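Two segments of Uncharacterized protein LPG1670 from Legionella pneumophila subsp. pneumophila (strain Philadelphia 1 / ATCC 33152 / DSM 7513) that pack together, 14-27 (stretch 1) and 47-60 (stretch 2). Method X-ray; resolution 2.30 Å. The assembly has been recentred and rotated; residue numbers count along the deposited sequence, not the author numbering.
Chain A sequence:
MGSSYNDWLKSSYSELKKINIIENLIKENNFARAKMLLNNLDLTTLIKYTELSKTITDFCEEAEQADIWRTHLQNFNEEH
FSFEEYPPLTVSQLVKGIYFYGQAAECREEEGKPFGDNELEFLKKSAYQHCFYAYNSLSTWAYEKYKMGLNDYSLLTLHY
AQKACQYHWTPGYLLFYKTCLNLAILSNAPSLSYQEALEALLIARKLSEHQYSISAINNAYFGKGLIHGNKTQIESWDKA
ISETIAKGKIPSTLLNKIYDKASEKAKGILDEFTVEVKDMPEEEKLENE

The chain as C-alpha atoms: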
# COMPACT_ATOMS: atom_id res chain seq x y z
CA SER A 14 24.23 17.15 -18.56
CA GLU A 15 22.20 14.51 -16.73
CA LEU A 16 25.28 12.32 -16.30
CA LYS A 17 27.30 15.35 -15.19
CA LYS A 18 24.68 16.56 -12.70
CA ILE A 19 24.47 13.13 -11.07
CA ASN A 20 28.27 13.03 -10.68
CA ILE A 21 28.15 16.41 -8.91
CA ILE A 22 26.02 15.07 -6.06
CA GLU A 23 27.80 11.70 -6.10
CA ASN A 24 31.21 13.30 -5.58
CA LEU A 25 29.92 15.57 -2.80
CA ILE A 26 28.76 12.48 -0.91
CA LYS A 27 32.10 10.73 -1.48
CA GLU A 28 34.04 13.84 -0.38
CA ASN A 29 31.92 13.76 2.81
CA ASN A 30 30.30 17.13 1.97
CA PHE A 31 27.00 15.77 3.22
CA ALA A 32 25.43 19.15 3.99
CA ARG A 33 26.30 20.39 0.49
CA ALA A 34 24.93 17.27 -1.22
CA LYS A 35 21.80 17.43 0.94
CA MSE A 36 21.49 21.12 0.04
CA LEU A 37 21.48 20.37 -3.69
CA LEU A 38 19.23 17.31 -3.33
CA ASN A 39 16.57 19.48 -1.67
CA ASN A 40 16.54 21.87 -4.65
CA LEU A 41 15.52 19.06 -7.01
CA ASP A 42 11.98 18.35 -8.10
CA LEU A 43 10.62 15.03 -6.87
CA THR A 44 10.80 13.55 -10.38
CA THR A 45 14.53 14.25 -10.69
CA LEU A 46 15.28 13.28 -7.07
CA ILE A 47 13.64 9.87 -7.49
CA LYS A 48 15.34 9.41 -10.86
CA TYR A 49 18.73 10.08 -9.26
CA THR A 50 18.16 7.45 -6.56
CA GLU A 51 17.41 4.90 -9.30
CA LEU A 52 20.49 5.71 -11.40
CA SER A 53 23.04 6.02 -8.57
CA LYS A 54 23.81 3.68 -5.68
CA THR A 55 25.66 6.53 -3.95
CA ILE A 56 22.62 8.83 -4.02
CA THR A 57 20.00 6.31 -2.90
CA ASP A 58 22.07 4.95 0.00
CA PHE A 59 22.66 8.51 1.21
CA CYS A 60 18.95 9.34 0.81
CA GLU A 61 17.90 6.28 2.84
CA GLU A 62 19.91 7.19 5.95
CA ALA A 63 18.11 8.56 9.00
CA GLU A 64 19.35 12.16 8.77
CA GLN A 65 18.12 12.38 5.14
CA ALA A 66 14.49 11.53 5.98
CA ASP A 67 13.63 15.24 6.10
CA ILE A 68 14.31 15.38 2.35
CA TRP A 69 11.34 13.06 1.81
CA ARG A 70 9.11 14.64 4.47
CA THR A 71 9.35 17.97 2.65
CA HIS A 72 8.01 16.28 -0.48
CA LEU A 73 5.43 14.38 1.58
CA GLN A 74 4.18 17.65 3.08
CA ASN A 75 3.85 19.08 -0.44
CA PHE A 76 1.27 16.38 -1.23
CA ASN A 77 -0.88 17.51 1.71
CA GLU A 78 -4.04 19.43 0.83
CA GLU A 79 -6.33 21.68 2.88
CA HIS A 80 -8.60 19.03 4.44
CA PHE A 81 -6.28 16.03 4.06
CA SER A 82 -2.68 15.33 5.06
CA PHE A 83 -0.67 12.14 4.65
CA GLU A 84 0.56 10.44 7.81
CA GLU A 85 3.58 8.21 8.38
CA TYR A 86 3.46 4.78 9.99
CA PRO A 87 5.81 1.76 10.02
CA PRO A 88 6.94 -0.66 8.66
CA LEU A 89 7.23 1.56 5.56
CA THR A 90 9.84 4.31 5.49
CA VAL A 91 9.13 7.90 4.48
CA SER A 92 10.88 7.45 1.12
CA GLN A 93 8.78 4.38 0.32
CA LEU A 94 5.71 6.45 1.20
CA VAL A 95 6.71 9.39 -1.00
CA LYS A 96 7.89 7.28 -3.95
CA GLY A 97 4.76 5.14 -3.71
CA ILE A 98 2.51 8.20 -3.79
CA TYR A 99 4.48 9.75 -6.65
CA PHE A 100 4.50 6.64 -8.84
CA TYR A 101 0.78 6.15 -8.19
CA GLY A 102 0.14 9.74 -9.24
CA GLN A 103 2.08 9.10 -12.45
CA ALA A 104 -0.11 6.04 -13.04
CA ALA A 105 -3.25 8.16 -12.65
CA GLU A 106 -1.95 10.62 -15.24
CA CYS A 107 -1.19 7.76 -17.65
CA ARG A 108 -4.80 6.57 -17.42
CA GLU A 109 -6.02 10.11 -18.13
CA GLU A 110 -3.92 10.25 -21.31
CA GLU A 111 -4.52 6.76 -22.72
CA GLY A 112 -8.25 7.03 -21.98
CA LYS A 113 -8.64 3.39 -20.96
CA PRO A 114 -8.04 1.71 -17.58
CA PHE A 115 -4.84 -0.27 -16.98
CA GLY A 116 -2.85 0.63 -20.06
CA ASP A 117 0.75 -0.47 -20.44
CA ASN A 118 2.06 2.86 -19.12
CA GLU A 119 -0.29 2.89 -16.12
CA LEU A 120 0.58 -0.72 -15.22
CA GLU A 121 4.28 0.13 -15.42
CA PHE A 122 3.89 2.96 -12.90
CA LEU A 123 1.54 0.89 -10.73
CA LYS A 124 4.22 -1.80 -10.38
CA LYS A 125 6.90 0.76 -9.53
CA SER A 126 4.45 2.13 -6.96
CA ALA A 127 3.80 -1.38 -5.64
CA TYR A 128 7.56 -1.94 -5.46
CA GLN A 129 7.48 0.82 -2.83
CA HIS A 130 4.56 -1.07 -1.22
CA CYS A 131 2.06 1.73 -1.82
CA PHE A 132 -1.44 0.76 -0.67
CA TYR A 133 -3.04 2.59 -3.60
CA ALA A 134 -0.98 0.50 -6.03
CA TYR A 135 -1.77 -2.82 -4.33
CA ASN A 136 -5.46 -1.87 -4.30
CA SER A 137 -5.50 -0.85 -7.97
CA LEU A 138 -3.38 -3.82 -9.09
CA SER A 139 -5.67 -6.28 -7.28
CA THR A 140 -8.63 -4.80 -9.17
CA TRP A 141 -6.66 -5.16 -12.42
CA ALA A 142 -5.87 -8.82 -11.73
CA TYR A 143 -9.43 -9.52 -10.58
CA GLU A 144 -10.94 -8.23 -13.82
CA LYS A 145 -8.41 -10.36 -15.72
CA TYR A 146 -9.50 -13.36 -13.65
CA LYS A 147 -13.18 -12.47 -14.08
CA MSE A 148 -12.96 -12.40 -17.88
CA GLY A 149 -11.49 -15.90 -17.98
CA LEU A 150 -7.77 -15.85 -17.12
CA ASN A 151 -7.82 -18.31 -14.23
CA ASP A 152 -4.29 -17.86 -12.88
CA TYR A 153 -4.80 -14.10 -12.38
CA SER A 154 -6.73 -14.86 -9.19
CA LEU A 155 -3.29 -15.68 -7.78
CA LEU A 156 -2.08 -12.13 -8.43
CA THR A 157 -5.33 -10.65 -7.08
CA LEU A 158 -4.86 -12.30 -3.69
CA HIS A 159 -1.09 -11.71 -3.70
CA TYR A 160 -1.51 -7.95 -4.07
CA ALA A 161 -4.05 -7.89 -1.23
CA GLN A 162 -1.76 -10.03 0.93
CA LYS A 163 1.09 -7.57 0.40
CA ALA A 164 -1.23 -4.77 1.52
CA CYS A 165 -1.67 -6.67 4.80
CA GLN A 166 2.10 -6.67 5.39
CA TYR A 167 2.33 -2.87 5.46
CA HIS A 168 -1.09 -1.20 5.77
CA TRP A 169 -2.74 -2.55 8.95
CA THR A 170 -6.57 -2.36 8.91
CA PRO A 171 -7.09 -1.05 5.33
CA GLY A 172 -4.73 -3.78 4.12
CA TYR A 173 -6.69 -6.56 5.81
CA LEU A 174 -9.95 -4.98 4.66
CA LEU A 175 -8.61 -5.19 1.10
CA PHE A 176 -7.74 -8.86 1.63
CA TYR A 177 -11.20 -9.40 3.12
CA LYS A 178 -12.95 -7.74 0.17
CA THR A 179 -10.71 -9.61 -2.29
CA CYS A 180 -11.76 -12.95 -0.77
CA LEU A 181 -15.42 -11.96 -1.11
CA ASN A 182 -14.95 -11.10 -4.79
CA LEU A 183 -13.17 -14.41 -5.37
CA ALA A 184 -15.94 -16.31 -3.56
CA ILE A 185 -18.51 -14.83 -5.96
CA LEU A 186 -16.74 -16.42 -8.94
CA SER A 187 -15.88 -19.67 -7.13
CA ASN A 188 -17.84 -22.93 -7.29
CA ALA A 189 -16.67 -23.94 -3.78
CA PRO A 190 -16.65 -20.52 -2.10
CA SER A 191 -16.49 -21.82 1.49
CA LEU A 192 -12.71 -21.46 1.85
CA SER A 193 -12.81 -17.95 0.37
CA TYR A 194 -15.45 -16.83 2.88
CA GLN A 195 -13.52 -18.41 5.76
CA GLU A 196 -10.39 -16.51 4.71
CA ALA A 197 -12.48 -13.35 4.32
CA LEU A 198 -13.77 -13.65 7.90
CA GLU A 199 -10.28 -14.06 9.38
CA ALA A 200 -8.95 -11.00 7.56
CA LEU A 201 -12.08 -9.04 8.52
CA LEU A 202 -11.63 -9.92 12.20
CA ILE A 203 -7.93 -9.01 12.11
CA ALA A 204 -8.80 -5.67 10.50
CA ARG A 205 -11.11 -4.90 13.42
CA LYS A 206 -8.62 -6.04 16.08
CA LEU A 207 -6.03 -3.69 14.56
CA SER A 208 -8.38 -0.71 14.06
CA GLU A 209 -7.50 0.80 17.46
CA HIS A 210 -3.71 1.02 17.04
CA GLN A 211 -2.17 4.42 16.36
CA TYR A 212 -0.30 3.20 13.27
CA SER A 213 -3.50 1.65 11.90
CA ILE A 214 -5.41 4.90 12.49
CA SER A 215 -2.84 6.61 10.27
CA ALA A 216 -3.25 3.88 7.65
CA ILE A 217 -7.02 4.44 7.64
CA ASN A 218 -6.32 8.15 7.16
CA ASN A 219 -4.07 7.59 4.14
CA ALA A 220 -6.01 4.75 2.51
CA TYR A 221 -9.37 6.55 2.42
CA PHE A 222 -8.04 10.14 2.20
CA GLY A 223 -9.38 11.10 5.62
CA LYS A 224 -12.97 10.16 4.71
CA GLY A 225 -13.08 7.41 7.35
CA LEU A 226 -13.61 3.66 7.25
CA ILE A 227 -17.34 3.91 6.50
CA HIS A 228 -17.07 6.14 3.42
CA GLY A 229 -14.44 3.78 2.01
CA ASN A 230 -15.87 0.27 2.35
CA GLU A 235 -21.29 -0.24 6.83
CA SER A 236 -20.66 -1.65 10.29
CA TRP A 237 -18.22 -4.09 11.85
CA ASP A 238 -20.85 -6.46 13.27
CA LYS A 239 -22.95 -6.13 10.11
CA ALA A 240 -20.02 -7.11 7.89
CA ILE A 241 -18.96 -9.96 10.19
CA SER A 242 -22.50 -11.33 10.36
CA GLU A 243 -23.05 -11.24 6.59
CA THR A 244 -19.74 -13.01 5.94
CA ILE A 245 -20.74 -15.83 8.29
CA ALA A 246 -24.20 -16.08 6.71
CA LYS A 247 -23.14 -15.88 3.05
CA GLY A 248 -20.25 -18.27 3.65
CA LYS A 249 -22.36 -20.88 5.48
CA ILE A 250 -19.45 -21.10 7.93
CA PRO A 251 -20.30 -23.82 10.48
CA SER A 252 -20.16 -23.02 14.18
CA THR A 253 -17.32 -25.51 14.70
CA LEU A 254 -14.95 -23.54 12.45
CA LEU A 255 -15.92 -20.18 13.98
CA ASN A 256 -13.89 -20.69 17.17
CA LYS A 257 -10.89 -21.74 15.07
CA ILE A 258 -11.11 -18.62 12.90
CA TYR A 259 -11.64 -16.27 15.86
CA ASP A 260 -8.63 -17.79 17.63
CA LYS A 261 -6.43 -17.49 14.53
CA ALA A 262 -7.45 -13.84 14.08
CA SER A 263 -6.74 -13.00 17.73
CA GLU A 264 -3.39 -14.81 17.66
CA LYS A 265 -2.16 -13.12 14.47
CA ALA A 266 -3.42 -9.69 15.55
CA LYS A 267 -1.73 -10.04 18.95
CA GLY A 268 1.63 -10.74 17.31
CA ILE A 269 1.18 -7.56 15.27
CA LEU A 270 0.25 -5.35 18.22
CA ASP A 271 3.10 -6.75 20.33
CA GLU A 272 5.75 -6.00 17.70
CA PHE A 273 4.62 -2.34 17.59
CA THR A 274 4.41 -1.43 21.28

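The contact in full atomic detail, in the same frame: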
# COMPACT_ATOMS: atom_id res chain seq x y z
N SER A 14 24.47 18.53 -18.16
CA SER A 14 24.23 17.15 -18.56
C SER A 14 23.67 16.32 -17.42
O SER A 14 24.04 16.51 -16.26
CB SER A 14 25.53 16.52 -19.08
OG SER A 14 25.35 15.13 -19.35
N GLU A 15 22.77 15.39 -17.75
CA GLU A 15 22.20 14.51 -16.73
C GLU A 15 23.28 13.67 -16.06
O GLU A 15 23.30 13.53 -14.84
CB GLU A 15 21.13 13.62 -17.35
CG GLU A 15 20.52 12.62 -16.39
CD GLU A 15 19.91 11.43 -17.11
OE1 GLU A 15 20.65 10.46 -17.39
OE2 GLU A 15 18.70 11.46 -17.40
N LEU A 16 24.18 13.09 -16.86
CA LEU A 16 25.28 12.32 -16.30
C LEU A 16 26.23 13.20 -15.50
O LEU A 16 26.79 12.75 -14.49
CB LEU A 16 26.04 11.58 -17.40
CG LEU A 16 25.31 10.42 -18.07
CD1 LEU A 16 26.12 9.86 -19.23
CD2 LEU A 16 25.01 9.33 -17.05
N LYS A 17 26.43 14.45 -15.93
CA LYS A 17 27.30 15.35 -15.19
C LYS A 17 26.65 15.79 -13.88
O LYS A 17 27.32 15.83 -12.84
CB LYS A 17 27.65 16.56 -16.05
CG LYS A 17 28.62 17.53 -15.38
CD LYS A 17 29.95 16.85 -15.08
CE LYS A 17 30.82 17.72 -14.19
NZ LYS A 17 31.05 19.06 -14.79
N LYS A 18 25.35 16.09 -13.91
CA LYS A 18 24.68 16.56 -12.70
C LYS A 18 24.60 15.48 -11.64
O LYS A 18 24.65 15.79 -10.44
CB LYS A 18 23.28 17.08 -13.06
CG LYS A 18 23.29 18.39 -13.82
CD LYS A 18 21.95 18.69 -14.46
CE LYS A 18 22.03 19.95 -15.32
NZ LYS A 18 20.77 20.19 -16.08
N ILE A 19 24.48 14.21 -12.04
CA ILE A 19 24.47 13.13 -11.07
C ILE A 19 25.85 12.99 -10.42
O ILE A 19 25.95 12.79 -9.20
CB ILE A 19 24.03 11.81 -11.73
CG1 ILE A 19 22.56 11.90 -12.15
CG2 ILE A 19 24.24 10.63 -10.79
CD1 ILE A 19 22.02 10.62 -12.76
N ASN A 20 26.91 13.12 -11.21
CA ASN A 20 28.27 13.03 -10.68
C ASN A 20 28.59 14.16 -9.71
O ASN A 20 29.47 14.00 -8.86
CB ASN A 20 29.29 13.02 -11.82
CG ASN A 20 29.14 11.81 -12.72
OD1 ASN A 20 28.67 10.76 -12.30
ND2 ASN A 20 29.55 11.96 -13.98
N ILE A 21 27.90 15.30 -9.83
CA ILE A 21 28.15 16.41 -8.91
C ILE A 21 27.70 16.04 -7.50
O ILE A 21 28.42 16.27 -6.52
CB ILE A 21 27.46 17.68 -9.41
CG1 ILE A 21 28.07 18.14 -10.74
CG2 ILE A 21 27.55 18.78 -8.36
CD1 ILE A 21 27.28 19.24 -11.41
N ILE A 22 26.51 15.46 -7.38
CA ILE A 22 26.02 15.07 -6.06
C ILE A 22 26.74 13.82 -5.57
O ILE A 22 27.01 13.67 -4.37
CB ILE A 22 24.49 14.88 -6.08
CG1 ILE A 22 23.81 16.15 -6.59
CG2 ILE A 22 23.97 14.54 -4.70
CD1 ILE A 22 22.31 16.13 -6.45
N GLU A 23 27.07 12.90 -6.48
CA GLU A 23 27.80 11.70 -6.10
C GLU A 23 29.14 12.05 -5.47
O GLU A 23 29.51 11.49 -4.42
CB GLU A 23 28.02 10.80 -7.32
CG GLU A 23 26.82 9.97 -7.72
CD GLU A 23 27.18 8.93 -8.77
OE1 GLU A 23 28.38 8.78 -9.05
OE2 GLU A 23 26.26 8.27 -9.30
N ASN A 24 29.89 12.96 -6.09
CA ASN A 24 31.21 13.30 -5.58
C ASN A 24 31.12 14.04 -4.24
O ASN A 24 31.96 13.83 -3.36
CB ASN A 24 31.98 14.14 -6.60
CG ASN A 24 32.28 13.36 -7.87
OD1 ASN A 24 32.23 12.13 -7.89
ND2 ASN A 24 32.60 14.07 -8.95
N LEU A 25 30.11 14.89 -4.08
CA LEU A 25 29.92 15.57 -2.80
C LEU A 25 29.71 14.58 -1.67
O LEU A 25 30.21 14.78 -0.56
CB LEU A 25 28.74 16.54 -2.89
CG LEU A 25 28.93 17.79 -3.76
CD1 LEU A 25 27.64 18.61 -3.80
CD2 LEU A 25 30.09 18.62 -3.25
N ILE A 26 28.98 13.49 -1.94
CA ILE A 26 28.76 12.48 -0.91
C ILE A 26 30.05 11.71 -0.63
O ILE A 26 30.35 11.39 0.52
CB ILE A 26 27.62 11.53 -1.33
CG1 ILE A 26 26.33 12.33 -1.52
CG2 ILE A 26 27.43 10.43 -0.31
CD1 ILE A 26 25.17 11.51 -2.03
N LYS A 27 30.83 11.43 -1.67
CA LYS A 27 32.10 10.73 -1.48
C LYS A 27 33.11 11.60 -0.75
O LYS A 27 33.85 11.11 0.11
CB LYS A 27 32.65 10.27 -2.82
CG LYS A 27 31.76 9.26 -3.54
CD LYS A 27 32.29 8.96 -4.94
CE LYS A 27 31.38 7.97 -5.66
NZ LYS A 27 31.84 7.73 -7.06
N ILE A 47 13.89 11.30 -7.41
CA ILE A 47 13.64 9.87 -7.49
C ILE A 47 14.47 9.24 -8.60
O ILE A 47 15.03 8.15 -8.45
CB ILE A 47 12.14 9.60 -7.67
CG1 ILE A 47 11.37 10.04 -6.42
CG2 ILE A 47 11.88 8.13 -7.97
CD1 ILE A 47 9.88 9.83 -6.51
N LYS A 48 14.56 9.93 -9.75
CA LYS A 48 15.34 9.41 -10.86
C LYS A 48 16.82 9.29 -10.51
O LYS A 48 17.50 8.38 -11.00
CB LYS A 48 15.14 10.30 -12.09
CG LYS A 48 15.84 9.82 -13.34
CD LYS A 48 15.24 10.48 -14.57
CE LYS A 48 16.20 10.45 -15.73
NZ LYS A 48 17.44 11.22 -15.39
N TYR A 49 17.33 10.18 -9.66
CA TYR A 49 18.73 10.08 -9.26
C TYR A 49 18.96 8.88 -8.35
O TYR A 49 19.98 8.20 -8.46
CB TYR A 49 19.18 11.37 -8.56
CG TYR A 49 19.51 12.51 -9.49
CD1 TYR A 49 19.20 12.44 -10.85
CD2 TYR A 49 20.15 13.65 -9.02
CE1 TYR A 49 19.51 13.49 -11.70
CE2 TYR A 49 20.46 14.70 -9.87
CZ TYR A 49 20.14 14.61 -11.21
OH TYR A 49 20.45 15.66 -12.05
N THR A 50 18.01 8.60 -7.45
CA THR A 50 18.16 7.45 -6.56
C THR A 50 18.12 6.14 -7.34
O THR A 50 18.68 5.13 -6.88
CB THR A 50 17.07 7.46 -5.49
OG1 THR A 50 15.78 7.32 -6.10
CG2 THR A 50 17.12 8.75 -4.69
N GLU A 51 17.46 6.12 -8.50
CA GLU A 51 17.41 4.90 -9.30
C GLU A 51 18.67 4.70 -10.13
O GLU A 51 19.06 3.56 -10.39
CB GLU A 51 16.18 4.92 -10.21
CG GLU A 51 14.86 4.92 -9.47
CD GLU A 51 13.66 4.93 -10.41
OE1 GLU A 51 13.86 5.16 -11.62
OE2 GLU A 51 12.53 4.71 -9.93
N LEU A 52 19.32 5.79 -10.54
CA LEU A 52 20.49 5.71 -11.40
C LEU A 52 21.81 5.65 -10.65
O LEU A 52 22.84 5.39 -11.26
CB LEU A 52 20.51 6.90 -12.36
CG LEU A 52 19.40 6.97 -13.41
CD1 LEU A 52 19.55 8.23 -14.26
CD2 LEU A 52 19.42 5.73 -14.28
N SER A 53 21.80 5.89 -9.34
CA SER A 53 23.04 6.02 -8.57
C SER A 53 22.89 5.30 -7.24
O SER A 53 22.01 5.64 -6.45
CB SER A 53 23.39 7.49 -8.35
OG SER A 53 24.49 7.61 -7.46
N LYS A 54 23.77 4.33 -6.99
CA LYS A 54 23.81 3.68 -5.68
C LYS A 54 24.26 4.65 -4.60
O LYS A 54 23.79 4.58 -3.46
CB LYS A 54 24.73 2.46 -5.73
CG LYS A 54 24.95 1.80 -4.38
CD LYS A 54 25.99 0.69 -4.46
CE LYS A 54 26.31 0.14 -3.08
NZ LYS A 54 25.10 -0.39 -2.40
N THR A 55 25.17 5.57 -4.94
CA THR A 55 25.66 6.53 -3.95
C THR A 55 24.54 7.45 -3.47
O THR A 55 24.45 7.75 -2.28
CB THR A 55 26.81 7.35 -4.53
OG1 THR A 55 27.87 6.47 -4.95
CG2 THR A 55 27.35 8.33 -3.50
N ILE A 56 23.68 7.90 -4.39
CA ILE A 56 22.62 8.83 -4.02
C ILE A 56 21.57 8.13 -3.16
O ILE A 56 21.17 8.65 -2.11
CB ILE A 56 21.99 9.45 -5.28
CG1 ILE A 56 23.05 10.14 -6.14
CG2 ILE A 56 20.90 10.44 -4.89
CD1 ILE A 56 23.95 11.07 -5.40
N THR A 57 21.11 6.96 -3.59
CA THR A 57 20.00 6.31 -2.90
C THR A 57 20.40 5.85 -1.50
O THR A 57 19.60 5.96 -0.56
CB THR A 57 19.46 5.14 -3.72
OG1 THR A 57 18.40 4.49 -3.00
CG2 THR A 57 20.55 4.13 -4.04
N ASP A 58 21.62 5.35 -1.33
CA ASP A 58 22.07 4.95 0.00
C ASP A 58 22.14 6.16 0.93
O ASP A 58 21.77 6.07 2.10
CB ASP A 58 23.42 4.25 -0.08
CG ASP A 58 23.36 2.94 -0.84
OD1 ASP A 58 22.24 2.41 -1.02
OD2 ASP A 58 24.43 2.44 -1.25
N PHE A 59 22.62 7.29 0.41
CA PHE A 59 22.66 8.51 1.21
C PHE A 59 21.26 9.00 1.55
O PHE A 59 21.01 9.49 2.66
CB PHE A 59 23.45 9.59 0.46
CG PHE A 59 23.52 10.91 1.17
CD1 PHE A 59 24.32 11.06 2.29
CD2 PHE A 59 22.80 12.00 0.71
CE1 PHE A 59 24.39 12.28 2.94
CE2 PHE A 59 22.86 13.22 1.36
CZ PHE A 59 23.66 13.36 2.47
N CYS A 60 20.32 8.87 0.60
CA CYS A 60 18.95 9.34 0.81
C CYS A 60 18.12 8.40 1.66
O CYS A 60 16.99 8.76 2.02
CB CYS A 60 18.27 9.56 -0.54
SG CYS A 60 18.92 10.95 -1.50

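Stretch 2 holds the end of one helix, through Leu52, and a second helix starting at Lys54, separated by Ser53, and both lie against the single helix 15-27. The axis of 15-27 makes an angle of 78° with the first helix, at a closest approach of 11.1 Å, and of 55° with the second, at 9.2 Å. Together the two stretches bury 674 Å², counting both sides.

Ile47 is out of reach of stretch 1, so the walk begins at Lys48. Its CA-to-CB bond points toward stretch 1, and the extended chain (chi1 to chi3 all t) carries Lys48 NZ to 2.4 Å from Glu15 OE2. This is a salt bridge with a very short hydrogen bond; because Glu15 is poorly ordered, the exact length deserves caution.

Tyr49, with 93 Å² covered, contributes the largest area of any residue here. Ile19 CG1 sits 3.7 Å from the centroid of the Tyr49 ring and 19° off the normal, a CH-pi contact over one face, while Ile22 CD1 approaches the ring edge, 4.1 Å from Tyr49 CE2. A flat aromatic ring suits this place, since one isoleucine can lie on its face and another meet its edge. The ring extends far enough for Tyr49 OH to reach Lys18 CB at 3.3 Å.

Thr50 and Glu51 make no contact. Leu52 CD1 lies 3.8 Å from Ile19 CD1, extending the apolar patch toward the exposed end of the contact, where Leu52 CD1 is also 4.0 Å from Glu15 OE1.

Ser53 leaves helical phi/psi (-139/121); it breaks the first helix and caps the second. Ser53 OG accepts from Ile56 N (3.2 Å, 157°) and donates to Glu23 OE2 (2.6 Å). A small hydroxyl side chain suits this buried position because one atom can accept from the new helix and donate to the carboxylate across the interface.

Thr55 packs its methyl against the other helix, Thr55 CG2 lying 3.8 Å from Ile26 CG2 and 3.9 Å from Glu23 O. The CA atoms of Glu23 and Thr55 are 6.0 Å apart, a close backbone approach that suits a small residue.

Ile56 starts sideways, but with chi1 and chi2 both m its end comes nearer: Ile56 CD1 lies 3.5 Å from Ile22 CG2 and 3.6 Å from Ile26 CD1, bridging residues one helical turn apart.

Phe59 completes the apolar row. Phe59 CB is 3.6 Å from Ile26 CD1, and Ile26 CG1 lies over one face of the ring. Ile19, Ile22 and Ile26 thus form the hydrophobic spine of helix 15-27, with Glu15 and Glu23 supplying its polar ties.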